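Local structure of beta-lactamase inhibitory protein BLIP-I (Streptomyces exfoliatus, 3GMV) at residues A[19-22]-A[26-29]; A[43-46]-A[50-53]; A[124-129]-A[135-140]. The protein inhibits beta-lactamases, probably by binding the enzyme through the exposed side of its antiparallel sheet and its projecting loops. All blocks are in the same frame, centred on the assembly; numbering follows the deposited sequence.

How the interactions relate
From the N terminus, interaction 1 comes first: the end of helix 17-24 folds onto the short helix 26-29 across three intervening residues, two of them helical. The chain then enters strands 30-31 and 40-43, and interaction 2 closes the loop between strand 40-43 and strand 52-57. Interaction 3 follows much later, pairing strands 122-128 and 137-143 in a hairpin. The three are in series, with none nested or crossed. Interactions 1 and 2 lie on the same side of the chain's centre, their nearest atoms about 3 Å apart, whereas interactions 1 and 3 lie on opposite sides. Interactions 2 and 3 both reach the same antiparallel sheet, with centres about 19 Å apart.

Interaction 1: residues A[19-22]-A[26-29]; sequences EVWE and GEAA
Gly26 CA sits over one face of the Trp21 indole, and this is the tightly packed part of the contact. The CA of Gly26 stands 3.7 Å from the centroid of the five-membered ring of Trp21, only 22° off the ring normal, a CH-pi contact over the face. The backbone reinforces it: Gly26 N donates to Trp21 O at 2.8 Å, although the N-H is well bent from a straight line. With CG of Trp21 anti to the backbone N (chi1 -175°), the indole reaches over Gly26; Ile40 and Thr32 also touch the indole. Toward solvent the fit loosens. Glu27, whose chain bends at chi2, brings CD to 3.7 Å from Trp21 CZ2 at the ring edge, its carboxylate plane nearly perpendicular to the indole. A water bridges the two side chains, accepting from Trp21 NE1 at 3.0 Å and donating to Glu27 OE2. This indirect link gives the indole N-H a polar partner. The bond from Gly26 N back to the carbonyl five residues earlier marks a helix-to-helix junction, where helix 17-24 gives way to the weakly bonded helix 26-29 with Gly26, at positive phi, at the bend.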
loop_
_atom_site.group_PDB
_atom_site.type_symbol
_atom_site.label_atom_id
_atom_site.label_comp_id
_atom_site.label_asym_id
_atom_site.label_seq_id
_atom_site.Cartn_x
_atom_site.Cartn_y
_atom_site.Cartn_z
ATOM N N GLU A 19 -15.079 -12.663 -4.447
ATOM C CA GLU A 19 -15.563 -11.552 -3.628
ATOM C C GLU A 19 -14.793 -10.275 -3.957
ATOM O O GLU A 19 -15.361 -9.186 -4.083
ATOM C CB GLU A 19 -15.450 -11.878 -2.123
ATOM C CG GLU A 19 -16.662 -12.720 -1.700
ATOM C CD GLU A 19 -16.509 -13.343 -0.324
ATOM O OE1 GLU A 19 -15.382 -13.443 0.192
ATOM O OE2 GLU A 19 -17.547 -13.699 0.256
ATOM N N VAL A 20 -13.481 -10.403 -4.053
ATOM C CA VAL A 20 -12.661 -9.256 -4.363
ATOM C C VAL A 20 -12.918 -8.724 -5.775
ATOM O O VAL A 20 -13.009 -7.515 -5.975
ATOM C CB VAL A 20 -11.155 -9.617 -4.187
ATOM C CG1 VAL A 20 -10.308 -8.438 -4.657
ATOM C CG2 VAL A 20 -10.879 -9.922 -2.703
ATOM N N TRP A 21 -13.013 -9.631 -6.755
ATOM C CA TRP A 21 -13.331 -9.259 -8.142
ATOM C C TRP A 21 -14.657 -8.466 -8.197
ATOM O O TRP A 21 -14.739 -7.436 -8.890
ATOM C CB TRP A 21 -13.419 -10.537 -8.989
ATOM C CG TRP A 21 -13.615 -10.338 -10.484
ATOM C CD1 TRP A 21 -14.774 -10.454 -11.166
ATOM C CD2 TRP A 21 -12.596 -10.073 -11.447
ATOM N NE1 TRP A 21 -14.557 -10.260 -12.509
ATOM C CE2 TRP A 21 -13.220 -10.020 -12.705
ATOM C CE3 TRP A 21 -11.208 -9.868 -11.363
ATOM C CZ2 TRP A 21 -12.516 -9.755 -13.879
ATOM C CZ3 TRP A 21 -10.513 -9.614 -12.502
ATOM C CH2 TRP A 21 -11.168 -9.544 -13.766
ATOM N N GLU A 22 -15.665 -8.921 -7.457
ATOM C CA GLU A 22 -16.968 -8.265 -7.450
ATOM C C GLU A 22 -16.842 -6.855 -6.855
ATOM O O GLU A 22 -17.316 -5.869 -7.441
ATOM C CB GLU A 22 -18.006 -9.110 -6.689
ATOM C CG GLU A 22 -19.324 -8.338 -6.390
ATOM C CD GLU A 22 -20.210 -8.150 -7.606
ATOM O OE1 GLU A 22 -20.040 -8.878 -8.597
ATOM O OE2 GLU A 22 -21.117 -7.284 -7.574
ATOM N N GLY A 26 -15.186 -5.847 -11.195
ATOM C CA GLY A 26 -15.275 -6.902 -12.210
ATOM C C GLY A 26 -14.520 -6.554 -13.474
ATOM O O GLY A 26 -13.568 -5.800 -13.433
ATOM N N GLU A 27 -14.992 -7.087 -14.595
ATOM C CA GLU A 27 -14.291 -7.000 -15.875
ATOM C C GLU A 27 -14.044 -5.568 -16.290
ATOM O O GLU A 27 -12.984 -5.237 -16.787
ATOM C CB GLU A 27 -15.123 -7.694 -16.967
ATOM C CG GLU A 27 -15.578 -9.094 -16.610
ATOM C CD GLU A 27 -14.547 -10.170 -16.982
ATOM O OE1 GLU A 27 -13.489 -9.818 -17.571
ATOM O OE2 GLU A 27 -14.810 -11.356 -16.675
ATOM N N ALA A 28 -15.034 -4.701 -16.104
ATOM C CA ALA A 28 -14.872 -3.316 -16.551
ATOM C C ALA A 28 -13.774 -2.577 -15.807
ATOM O O ALA A 28 -13.194 -1.634 -16.347
ATOM C CB ALA A 28 -16.206 -2.545 -16.455
ATOM N N ALA A 29 -13.480 -2.985 -14.568
ATOM C CA ALA A 29 -12.511 -2.240 -13.745
ATOM C C ALA A 29 -11.185 -2.961 -13.449
ATOM O O ALA A 29 -10.183 -2.347 -13.104
ATOM C CB ALA A 29 -13.175 -1.813 -12.414
HETATM O O HOH W 1 -16.099 -11.798 -14.574
#

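Interaction 2: residues A[43-46]-A[50-53]; sequences FTES and APYG
Thr44 N donates to Pro51 O at 2.8 Å, the strongest polar link here and close to straight, with an N-H...O angle of 166°. The same carbonyl oxygen receives a CA-H...O contact from Phe43 CA at 3.3 Å, so two neighbouring residues converge on one acceptor. In Thr44, chi1 of 65° sets OG1 between the backbone N and the carbonyl carbon, against the proline ring and 3.3 Å from Pro51 CD; the two side chains cross at about a right angle. Outward from this backbone link, Phe43 and Tyr52 form an antiparallel non-hydrogen-bonded pair, and their side chains run side by side in the same direction. Their rings meet obliquely, planes 56° apart and centroids 5.6 Å apart. Separately, Phe43 CD1 makes an apolar contact with Tyr52 CB at 3.5 Å. The methyl of Ala50 fills in beside them, 3.7 Å from Phe43 CD1, and also abuts the carbonyl of Glu45. Tyr52 OH is hydrogen-bonded to Glu69 on the next strand, which probably helps fix the ring. The chemistry thus divides: backbone polarity fixes the mouth of the hairpin, while apolar side chains pad it, probably holding the base of an inhibitory loop like the one that homologous BLIP inserts into the beta-lactamase active site.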
loop_
_atom_site.group_PDB
_atom_site.type_symbol
_atom_site.label_atom_id
_atom_site.label_comp_id
_atom_site.label_asym_id
_atom_site.label_seq_id
_atom_site.Cartn_x
_atom_site.Cartn_y
_atom_site.Cartn_z
ATOM N N PHE A 43 -7.528 -0.593 -11.847
ATOM C CA PHE A 43 -7.075 0.799 -12.008
ATOM C C PHE A 43 -8.259 1.741 -11.838
ATOM O O PHE A 43 -9.352 1.425 -12.265
ATOM C CB PHE A 43 -6.450 1.000 -13.395
ATOM C CG PHE A 43 -5.060 0.432 -13.538
ATOM C CD1 PHE A 43 -3.950 1.152 -13.128
ATOM C CD2 PHE A 43 -4.862 -0.831 -14.104
ATOM C CE1 PHE A 43 -2.664 0.637 -13.267
ATOM C CE2 PHE A 43 -3.580 -1.353 -14.244
ATOM C CZ PHE A 43 -2.479 -0.619 -13.823
ATOM N N THR A 44 -8.061 2.903 -11.215
ATOM C CA THR A 44 -9.159 3.831 -11.035
ATOM C C THR A 44 -9.294 4.747 -12.269
ATOM O O THR A 44 -10.322 5.369 -12.443
ATOM C CB THR A 44 -8.969 4.755 -9.809
ATOM O OG1 THR A 44 -7.824 5.594 -10.031
ATOM C CG2 THR A 44 -8.767 3.909 -8.533
ATOM N N GLU A 45 -8.237 4.837 -13.069
ATOM C CA GLU A 45 -8.227 5.708 -14.263
ATOM C C GLU A 45 -7.519 5.025 -15.404
ATOM O O GLU A 45 -6.827 4.030 -15.209
ATOM C CB GLU A 45 -7.492 7.019 -13.946
ATOM C CG GLU A 45 -8.160 7.802 -12.871
ATOM C CD GLU A 45 -7.403 9.061 -12.480
ATOM O OE1 GLU A 45 -6.352 9.360 -13.064
ATOM O OE2 GLU A 45 -7.870 9.761 -11.559
ATOM N N SER A 46 -7.665 5.579 -16.610
ATOM C CA SER A 46 -6.864 5.149 -17.728
ATOM C C SER A 46 -5.474 5.768 -17.736
ATOM O O SER A 46 -5.135 6.623 -16.920
ATOM C CB SER A 46 -7.588 5.479 -19.046
ATOM O OG SER A 46 -8.860 4.883 -19.049
ATOM N N ALA A 50 -1.788 5.611 -13.568
ATOM C CA ALA A 50 -3.124 5.618 -12.952
ATOM C C ALA A 50 -3.038 4.989 -11.571
ATOM O O ALA A 50 -2.233 4.078 -11.377
ATOM C CB ALA A 50 -4.100 4.800 -13.782
ATOM N N PRO A 51 -3.889 5.436 -10.634
ATOM C CA PRO A 51 -3.904 4.777 -9.331
ATOM C C PRO A 51 -4.506 3.373 -9.462
ATOM O O PRO A 51 -5.367 3.123 -10.316
ATOM C CB PRO A 51 -4.808 5.675 -8.486
ATOM C CG PRO A 51 -4.833 7.032 -9.231
ATOM C CD PRO A 51 -4.752 6.624 -10.678
ATOM N N TYR A 52 -4.055 2.447 -8.631
ATOM C CA TYR A 52 -4.520 1.084 -8.791
ATOM C C TYR A 52 -4.480 0.380 -7.434
ATOM O O TYR A 52 -3.835 0.861 -6.485
ATOM C CB TYR A 52 -3.637 0.323 -9.792
ATOM C CG TYR A 52 -2.193 0.147 -9.332
ATOM C CD1 TYR A 52 -1.817 -0.955 -8.560
ATOM C CD2 TYR A 52 -1.223 1.099 -9.634
ATOM C CE1 TYR A 52 -0.494 -1.113 -8.117
ATOM C CE2 TYR A 52 0.100 0.942 -9.222
ATOM C CZ TYR A 52 0.454 -0.170 -8.452
ATOM O OH TYR A 52 1.763 -0.325 -8.016
ATOM N N GLY A 53 -5.190 -0.740 -7.360
ATOM C CA GLY A 53 -5.035 -1.681 -6.243
ATOM C C GLY A 53 -4.667 -3.046 -6.825
ATOM O O GLY A 53 -5.171 -3.441 -7.894
#

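Interaction 3: residues A[124-129]-A[135-140]; sequences KYYCAA and PPSASF
Cys127 SG sits at the edge of the Phe140 ring, in its plane, a sulfur-aromatic contact made edge-on. The sulfur is 3.8 Å from Phe140 CD2, and its direction to the ring centroid lies 86° off the normal. The two are diagonal neighbours on one face of the sheet, since Cys127 pairs with Ala138 and Phe140 with Tyr125. Both are hydrogen-bonded antiparallel pairs: Cys127 N reaches Ala138 O at 2.7 Å, Tyr125 N reaches Phe140 O at 2.8 Å, and each pair has a return bond. A fifth bond, Ala129 N to Pro136 O at 2.9 Å, continues the pairing to the turn end, where the CB atoms of Ala129 and Pro136 also touch. The opposite face carries Tyr126, Ala128, Ser137 and Ser139. There a chi1 of 166° puts Tyr126 CG anti to the main-chain N and lays the ring along the strands toward the turn. Tyr126 CE1 comes to 3.4 Å from Ser137 CB, and the phenol oxygen OH stops 3.5 Å from Pro135 CD. Alongside, Ala128 CB packs on Pro135 CG at 3.8 Å. On the Cys127 face, a disulfide ties Cys127 to Cys105 in the adjoining strand 105-111, and Trp97 of helix 93-99 meets the Tyr125 ring edge-to-face. Strand 146-153 flanks the hairpin beyond 137-143, its Arg153 bonding Pro135 O and its Leu147 touching Phe140, so the pair is an interior part of the sheet, braced by a helix on one face.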
loop_
_atom_site.group_PDB
_atom_site.type_symbol
_atom_site.label_atom_id
_atom_site.label_comp_id
_atom_site.label_asym_id
_atom_site.label_seq_id
_atom_site.Cartn_x
_atom_site.Cartn_y
_atom_site.Cartn_z
ATOM N N LYS A 124 2.937 -1.056 4.510
ATOM C CA LYS A 124 3.851 -0.292 3.687
ATOM C C LYS A 124 3.354 1.140 3.656
ATOM O O LYS A 124 2.218 1.394 3.229
ATOM C CB LYS A 124 3.933 -0.853 2.255
ATOM C CG LYS A 124 4.590 -2.265 2.171
ATOM C CD LYS A 124 4.914 -2.647 0.731
ATOM C CE LYS A 124 5.502 -4.071 0.717
ATOM N NZ LYS A 124 5.774 -4.585 -0.671
ATOM N N TYR A 125 4.204 2.065 4.111
ATOM C CA TYR A 125 3.900 3.487 4.064
ATOM C C TYR A 125 4.753 4.247 3.038
ATOM O O TYR A 125 5.943 3.969 2.837
ATOM C CB TYR A 125 4.066 4.080 5.464
ATOM C CG TYR A 125 2.921 3.805 6.399
ATOM C CD1 TYR A 125 1.782 4.594 6.357
ATOM C CD2 TYR A 125 2.972 2.749 7.325
ATOM C CE1 TYR A 125 0.722 4.362 7.236
ATOM C CE2 TYR A 125 1.907 2.509 8.213
ATOM C CZ TYR A 125 0.788 3.326 8.140
ATOM O OH TYR A 125 -0.284 3.153 8.972
ATOM N N TYR A 126 4.122 5.203 2.373
ATOM C CA TYR A 126 4.789 6.048 1.408
ATOM C C TYR A 126 4.580 7.483 1.855
ATOM O O TYR A 126 3.448 7.935 2.065
ATOM C CB TYR A 126 4.129 5.815 0.061
ATOM C CG TYR A 126 4.467 6.836 -1.016
ATOM C CD1 TYR A 126 5.709 6.861 -1.629
ATOM C CD2 TYR A 126 3.520 7.785 -1.413
ATOM C CE1 TYR A 126 5.990 7.808 -2.656
ATOM C CE2 TYR A 126 3.798 8.709 -2.413
ATOM C CZ TYR A 126 5.017 8.715 -3.019
ATOM O OH TYR A 126 5.249 9.673 -3.992
ATOM N N CYS A 127 5.675 8.192 2.060
ATOM C CA CYS A 127 5.580 9.540 2.584
ATOM C C CYS A 127 6.078 10.557 1.555
ATOM O O CYS A 127 7.288 10.643 1.294
ATOM C CB CYS A 127 6.421 9.635 3.865
ATOM S SG CYS A 127 5.975 8.446 5.102
ATOM N N ALA A 128 5.170 11.350 0.990
ATOM C CA ALA A 128 5.567 12.305 -0.071
ATOM C C ALA A 128 6.037 13.604 0.574
ATOM O O ALA A 128 5.434 14.066 1.529
ATOM C CB ALA A 128 4.372 12.603 -0.966
ATOM N N ALA A 129 7.110 14.191 0.039
ATOM C CA ALA A 129 7.611 15.456 0.534
ATOM C C ALA A 129 6.847 16.647 -0.064
ATOM O O ALA A 129 6.973 17.776 0.431
ATOM C CB ALA A 129 9.122 15.593 0.231
ATOM N N PRO A 135 6.913 13.172 -6.501
ATOM C CA PRO A 135 7.644 14.021 -5.569
ATOM C C PRO A 135 8.807 13.264 -4.903
ATOM O O PRO A 135 8.855 12.030 -4.969
ATOM C CB PRO A 135 6.592 14.365 -4.524
ATOM C CG PRO A 135 5.671 13.142 -4.492
ATOM C CD PRO A 135 5.693 12.583 -5.915
ATOM N N PRO A 136 9.747 13.993 -4.278
ATOM C CA PRO A 136 10.708 13.338 -3.388
ATOM C C PRO A 136 9.908 12.569 -2.328
ATOM O O PRO A 136 8.812 12.978 -1.995
ATOM C CB PRO A 136 11.449 14.518 -2.745
ATOM C CG PRO A 136 11.262 15.693 -3.750
ATOM C CD PRO A 136 9.846 15.466 -4.236
ATOM N N SER A 137 10.420 11.448 -1.832
ATOM C CA SER A 137 9.610 10.658 -0.909
ATOM C C SER A 137 10.473 9.790 -0.025
ATOM O O SER A 137 11.665 9.619 -0.258
ATOM C CB SER A 137 8.620 9.763 -1.669
ATOM O OG SER A 137 9.309 8.758 -2.406
ATOM N N ALA A 138 9.840 9.269 1.011
ATOM C CA ALA A 138 10.423 8.163 1.768
ATOM C C ALA A 138 9.407 7.030 1.860
ATOM O O ALA A 138 8.186 7.263 1.809
ATOM C CB ALA A 138 10.859 8.641 3.159
ATOM N N SER A 139 9.913 5.804 1.981
ATOM C CA SER A 139 9.090 4.615 2.172
ATOM C C SER A 139 9.521 3.962 3.480
ATOM O O SER A 139 10.722 3.850 3.769
ATOM C CB SER A 139 9.336 3.611 1.045
ATOM O OG SER A 139 8.876 4.174 -0.186
ATOM N N PHE A 140 8.545 3.451 4.216
ATOM C CA PHE A 140 8.808 2.794 5.481
ATOM C C PHE A 140 7.918 1.580 5.540
ATOM O O PHE A 140 6.713 1.697 5.331
ATOM C CB PHE A 140 8.434 3.728 6.646
ATOM C CG PHE A 140 9.265 4.974 6.711
ATOM C CD1 PHE A 140 10.601 4.912 7.103
ATOM C CD2 PHE A 140 8.703 6.217 6.434
ATOM C CE1 PHE A 140 11.365 6.096 7.157
ATOM C CE2 PHE A 140 9.454 7.392 6.526
ATOM C CZ PHE A 140 10.783 7.326 6.866
#